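Beta-lactamase (PDB 5GWA) probably hydrolyses beta-lactam antibiotics to substituted beta-amino acids, as a class A extended-spectrum beta-lactamase, and is inhibited here by covalently bound avibactam. Local coordinates at residues S47-H52 with I118-V123; A228-I233 with D258-I263. One frame throughout, in Å; residues are numbered along the deposited sequence.

How the interactions relate
Both contacts are buried, but they lie on opposite sides of the chain's centre, with centres about 21 Å apart, and share no helix or strand. Interaction 1 belongs to the helical part of the fold: it joins the 3-10 turn and helix carrying the acylated serine and its lysine to helix 113-123 through two aromatic rings. Interaction 2 sets strand 227-237 of the five-stranded sheet against helix 257-276, and its chemistry is more polar, with a water bridge and two sodium ions close by. The two meet where residues 47-52 reach the sheet: Thr48 CG2 lies 3.8 Å from Asn231 CB, on the strand face turned away from helix 257-276.

Interaction 1 (S47-H52 with I118-V123); sequences STYKFH and ILFRFV. With NXL ((2S,5R)-1-formyl-5-[(sulfooxy)amino]piperidine-2-carboxamide), chain B.
Tyr49 and Phe120 join two helices of the all-helical part of the class A beta-lactamase fold, next to the SxxK motif formed by Ser47 and Lys50. The tight part of the contact is small and aromatic. The side chains cross at about a right angle, and the rings, 5.3 Å between centroids with planes inclined at 57°, meet obliquely. Tyr49 CE2 lies 3.6 Å from Phe120 CZ, while Tyr49 OH comes within 3.5 Å of Phe120 CE2. With chi1 at 86°, CG of Tyr49 sits between the backbone N and the carbonyl carbon, and the end of the ring comes nearer to Phe120. The hydroxyl is anchored by a hydrogen bond with Ala145 O; Leu53 and Val129 pack against Phe120.

Away from this pair, the one pair in contact between the two segments, the packing quickly thins. The end of Lys50 leads away from Phe120, into the active site, where its extended chain brings NZ to Ser111 OG, Asn113 OD1 and, at 3.2 Å, Ser47 OG. Ser47 carries the opened avibactam. Its N makes a weak hydrogen bond to inhibitor OAC, as expected for one arm of the oxyanion hole, and Ser47 OG is bonded covalently to inhibitor CAN at 1.4 Å.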
# COMPACT_ATOMS: atom_id res chain seq x y z
N SER A 47 3.98 -3.86 -11.38
CA SER A 47 4.51 -4.94 -10.54
C SER A 47 4.86 -6.20 -11.32
O SER A 47 5.54 -7.06 -10.75
CB SER A 47 3.56 -5.34 -9.42
OG SER A 47 3.45 -4.35 -8.39
N THR A 48 4.51 -6.29 -12.60
CA THR A 48 4.84 -7.48 -13.37
C THR A 48 6.35 -7.65 -13.50
O THR A 48 6.82 -8.77 -13.58
CB THR A 48 4.19 -7.55 -14.76
OG1 THR A 48 4.67 -6.48 -15.57
CG2 THR A 48 2.65 -7.49 -14.63
N TYR A 49 7.11 -6.57 -13.34
CA TYR A 49 8.55 -6.70 -13.43
C TYR A 49 9.21 -7.36 -12.26
O TYR A 49 10.42 -7.65 -12.30
CB TYR A 49 9.22 -5.40 -13.84
CG TYR A 49 9.54 -4.40 -12.74
CD1 TYR A 49 8.82 -4.35 -11.54
CD2 TYR A 49 10.50 -3.40 -12.96
CE1 TYR A 49 9.09 -3.39 -10.58
CE2 TYR A 49 10.80 -2.45 -11.98
CZ TYR A 49 10.05 -2.42 -10.81
OH TYR A 49 10.31 -1.44 -9.85
N LYS A 50 8.44 -7.69 -11.24
CA LYS A 50 8.97 -8.45 -10.10
C LYS A 50 9.27 -9.89 -10.53
O LYS A 50 10.03 -10.60 -9.86
CB LYS A 50 8.02 -8.40 -8.91
CG LYS A 50 7.90 -6.99 -8.33
CD LYS A 50 6.70 -6.84 -7.41
CE LYS A 50 6.54 -5.40 -6.99
NZ LYS A 50 5.43 -5.23 -6.02
N PHE A 51 8.61 -10.37 -11.58
CA PHE A 51 9.00 -11.65 -12.19
C PHE A 51 10.44 -11.60 -12.66
O PHE A 51 11.27 -12.47 -12.31
CB PHE A 51 8.02 -12.00 -13.34
CG PHE A 51 8.47 -13.15 -14.19
CD1 PHE A 51 8.56 -14.42 -13.64
CD2 PHE A 51 8.79 -12.97 -15.52
CE1 PHE A 51 8.94 -15.50 -14.41
CE2 PHE A 51 9.21 -14.05 -16.29
CZ PHE A 51 9.28 -15.32 -15.72
N HIS A 52 10.75 -10.55 -13.40
CA HIS A 52 12.07 -10.40 -14.02
C HIS A 52 13.08 -10.28 -12.88
O HIS A 52 14.16 -10.85 -12.92
CB HIS A 52 12.10 -9.12 -14.86
CG HIS A 52 11.04 -9.05 -15.91
ND1 HIS A 52 9.69 -9.04 -15.59
CD2 HIS A 52 11.10 -8.85 -17.24
CE1 HIS A 52 8.98 -8.93 -16.70
NE2 HIS A 52 9.81 -8.81 -17.71
N ILE A 118 14.13 -4.17 -1.70
CA ILE A 118 15.18 -4.90 -0.93
C ILE A 118 15.95 -5.85 -1.87
O ILE A 118 17.20 -5.86 -1.91
CB ILE A 118 14.55 -5.72 0.22
CG1 ILE A 118 14.08 -4.78 1.34
CG2 ILE A 118 15.53 -6.73 0.77
CD1 ILE A 118 13.13 -5.44 2.30
N LEU A 119 15.22 -6.52 -2.74
CA LEU A 119 15.83 -7.44 -3.69
C LEU A 119 16.57 -6.71 -4.82
O LEU A 119 17.64 -7.20 -5.24
CB LEU A 119 14.78 -8.43 -4.23
CG LEU A 119 14.22 -9.43 -3.21
CD1 LEU A 119 13.09 -10.24 -3.80
CD2 LEU A 119 15.29 -10.35 -2.62
N PHE A 120 16.07 -5.59 -5.32
CA PHE A 120 16.83 -4.75 -6.28
C PHE A 120 18.17 -4.35 -5.67
O PHE A 120 19.22 -4.52 -6.29
CB PHE A 120 16.06 -3.50 -6.71
CG PHE A 120 15.20 -3.69 -7.92
CD1 PHE A 120 15.73 -4.08 -9.12
CD2 PHE A 120 13.83 -3.45 -7.84
CE1 PHE A 120 14.92 -4.29 -10.22
CE2 PHE A 120 13.05 -3.49 -8.97
CZ PHE A 120 13.57 -3.95 -10.14
N ARG A 121 18.15 -3.98 -4.40
CA ARG A 121 19.42 -3.63 -3.74
C ARG A 121 20.37 -4.81 -3.61
O ARG A 121 21.58 -4.67 -3.96
CB ARG A 121 19.16 -2.91 -2.42
CG ARG A 121 18.68 -1.48 -2.67
CD ARG A 121 18.59 -0.62 -1.41
NE ARG A 121 17.54 -1.09 -0.51
CZ ARG A 121 16.26 -0.73 -0.60
NH1 ARG A 121 15.86 0.10 -1.54
NH2 ARG A 121 15.38 -1.17 0.31
N PHE A 122 19.84 -5.96 -3.23
CA PHE A 122 20.63 -7.20 -3.12
C PHE A 122 21.28 -7.58 -4.45
O PHE A 122 22.47 -7.89 -4.51
CB PHE A 122 19.77 -8.35 -2.60
CG PHE A 122 20.46 -9.67 -2.65
CD1 PHE A 122 21.53 -9.93 -1.80
CD2 PHE A 122 20.18 -10.54 -3.66
CE1 PHE A 122 22.25 -11.09 -1.94
CE2 PHE A 122 20.87 -11.72 -3.79
CZ PHE A 122 21.91 -12.00 -2.92
N VAL A 123 20.52 -7.50 -5.54
CA VAL A 123 20.99 -8.02 -6.83
C VAL A 123 21.90 -7.02 -7.53
O VAL A 123 22.61 -7.40 -8.48
CB VAL A 123 19.77 -8.40 -7.71
CG1 VAL A 123 19.17 -7.17 -8.38
CG2 VAL A 123 20.11 -9.52 -8.68
OAC NXL B . 1.94 -3.24 -9.67
CAN NXL B . 2.34 -3.49 -8.54
N NXL B . 1.98 -2.89 -7.49
CAJ NXL B . 2.26 -3.43 -6.18
CA NXL B . 1.13 -1.72 -7.60
C NXL B . 1.74 -0.44 -7.14
O NXL B . 2.82 -0.40 -6.59
NAA NXL B . 0.95 0.63 -7.26
CB NXL B . -0.15 -1.98 -6.84
CAH NXL B . 0.08 -2.56 -5.46
CAO NXL B . 0.96 -3.81 -5.51
NAK NXL B . 0.37 -5.01 -6.12
OAL NXL B . -0.62 -4.82 -6.97
SAR NXL B . -0.85 -5.96 -7.98
OAD NXL B . -1.89 -6.73 -7.38
OAE NXL B . -1.37 -5.59 -9.25
OAG NXL B . 0.66 -6.49 -8.31

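Interaction 2 (A228-I233 with D258-I263); sequences AATNDI and DVNEKI. With NA (sodium ion), chain X; NA (sodium ion), chain M.
Thr230 and Asn260 face each other in the alpha/beta domain of the class A beta-lactamase fold, where helix 257-276 packs on a face of the five-stranded antiparallel sheet. Both side chains leave the backbone toward the opposite segment and then cross at about a right angle. Thr230 presents both of its branches to the CB of Asn260, with OG1 at 3.7 Å and CG2 at 3.9 Å. This fork follows from chi1 of -52°, which puts OG1 beside the backbone N and CG2 anti to it, on the side of the neighbouring helix residue Glu261.

The amide of Asn260 does not bond directly to the threonine. A water links them, accepting from Asn260 ND2 at 3.0 Å and donating to Thr230 OG1 at 2.8 Å. Asn260 is fixed further by Ser253 OG at its OD1 and Glu255 O at its ND2, so several bonds hold this buried amide in place. Asn231, the next residue on the strand, points away from the helix, and its ND2 bonds to Pro44 O.

Glu261 runs past the methyl branch of Thr230, its CG 4.4 Å from Thr230 CG2. Its carboxylate joins several groups: OE1 forms a salt bridge with Lys76 of the second subunit, whereas OE2 accepts from Arg201 NE. These cationic partners would probably stabilise its negative charge. Two sodium ions lie near the contact: Ala229 O binds one at 2.9 Å, and Glu261 OE2 binds the other, in a site shared with Lys200, at 2.7 Å.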
# COMPACT_ATOMS: atom_id res chain seq x y z
N ALA A 228 -3.03 4.09 -15.66
CA ALA A 228 -1.93 3.78 -16.57
C ALA A 228 -1.79 2.30 -16.88
O ALA A 228 -1.43 1.94 -17.99
CB ALA A 228 -0.63 4.29 -16.01
N ALA A 229 -1.95 1.45 -15.86
CA ALA A 229 -1.66 0.02 -16.00
C ALA A 229 -2.58 -0.86 -15.16
O ALA A 229 -2.77 -0.61 -13.98
CB ALA A 229 -0.21 -0.26 -15.63
N THR A 230 -3.15 -1.86 -15.81
CA THR A 230 -3.82 -2.98 -15.14
C THR A 230 -3.43 -4.22 -15.93
O THR A 230 -3.85 -4.44 -17.07
CB THR A 230 -5.36 -2.81 -15.16
OG1 THR A 230 -5.70 -1.52 -14.67
CG2 THR A 230 -6.04 -3.85 -14.30
N ASN A 231 -2.55 -5.04 -15.33
CA ASN A 231 -1.83 -6.06 -16.07
C ASN A 231 -1.93 -7.41 -15.36
O ASN A 231 -2.03 -7.46 -14.13
CB ASN A 231 -0.32 -5.72 -16.10
CG ASN A 231 -0.03 -4.29 -16.60
OD1 ASN A 231 -0.73 -3.75 -17.48
ND2 ASN A 231 1.16 -3.80 -16.22
N ASP A 232 -1.72 -8.48 -16.13
CA ASP A 232 -1.51 -9.84 -15.58
C ASP A 232 -0.76 -10.66 -16.62
O ASP A 232 -1.06 -10.58 -17.83
CB ASP A 232 -2.85 -10.44 -15.21
CG ASP A 232 -2.73 -11.61 -14.24
OD1 ASP A 232 -1.61 -11.80 -13.67
OD2 ASP A 232 -3.78 -12.26 -14.01
N ILE A 233 0.29 -11.36 -16.17
CA ILE A 233 1.15 -12.16 -17.04
C ILE A 233 1.35 -13.52 -16.43
O ILE A 233 1.38 -13.62 -15.20
CB ILE A 233 2.53 -11.48 -17.31
CG1 ILE A 233 3.44 -11.51 -16.09
CG2 ILE A 233 2.31 -10.05 -17.77
CD1 ILE A 233 4.86 -11.09 -16.42
N ASP A 258 -13.17 -2.41 -12.41
CA ASP A 258 -13.85 -3.64 -12.71
C ASP A 258 -13.81 -4.00 -14.19
O ASP A 258 -13.67 -5.17 -14.56
CB ASP A 258 -15.31 -3.56 -12.23
CG ASP A 258 -16.12 -2.48 -12.96
OD1 ASP A 258 -15.67 -1.30 -13.04
OD2 ASP A 258 -17.24 -2.79 -13.40
N VAL A 259 -13.92 -2.99 -15.04
CA VAL A 259 -13.84 -3.20 -16.49
C VAL A 259 -12.42 -3.57 -16.92
O VAL A 259 -12.26 -4.48 -17.70
CB VAL A 259 -14.28 -1.93 -17.24
CG1 VAL A 259 -14.05 -2.06 -18.74
CG2 VAL A 259 -15.76 -1.67 -16.97
N ASN A 260 -11.44 -2.92 -16.33
CA ASN A 260 -10.05 -3.19 -16.68
C ASN A 260 -9.69 -4.64 -16.37
O ASN A 260 -9.05 -5.32 -17.18
CB ASN A 260 -9.14 -2.20 -15.96
CG ASN A 260 -9.32 -0.77 -16.49
OD1 ASN A 260 -9.61 -0.59 -17.67
ND2 ASN A 260 -9.21 0.21 -15.62
N GLU A 261 -10.13 -5.14 -15.21
CA GLU A 261 -9.89 -6.53 -14.87
C GLU A 261 -10.65 -7.47 -15.78
O GLU A 261 -10.14 -8.48 -16.21
CB GLU A 261 -10.21 -6.81 -13.40
CG GLU A 261 -9.37 -6.00 -12.44
CD GLU A 261 -9.35 -6.59 -11.04
OE1 GLU A 261 -10.38 -6.70 -10.41
OE2 GLU A 261 -8.27 -6.98 -10.55
N LYS A 262 -11.91 -7.13 -16.06
CA LYS A 262 -12.73 -7.93 -16.91
C LYS A 262 -12.17 -8.06 -18.32
O LYS A 262 -12.24 -9.13 -18.91
CB LYS A 262 -14.14 -7.32 -16.95
CG LYS A 262 -15.14 -8.08 -17.78
CD LYS A 262 -15.56 -9.38 -17.12
CE LYS A 262 -16.71 -9.17 -16.15
NZ LYS A 262 -16.98 -10.39 -15.33
N ILE A 263 -11.50 -7.01 -18.81
CA ILE A 263 -10.84 -7.10 -20.11
C ILE A 263 -9.82 -8.23 -20.13
O ILE A 263 -9.79 -9.05 -21.05
CB ILE A 263 -10.18 -5.78 -20.51
CG1 ILE A 263 -11.25 -4.75 -20.93
CG2 ILE A 263 -9.22 -5.98 -21.68
CD1 ILE A 263 -10.76 -3.34 -20.96
NA NA X . -4.80 -0.60 -11.90
NA NA M . -8.64 -9.41 -9.39
O HOH W 1 -7.95 -0.89 -13.13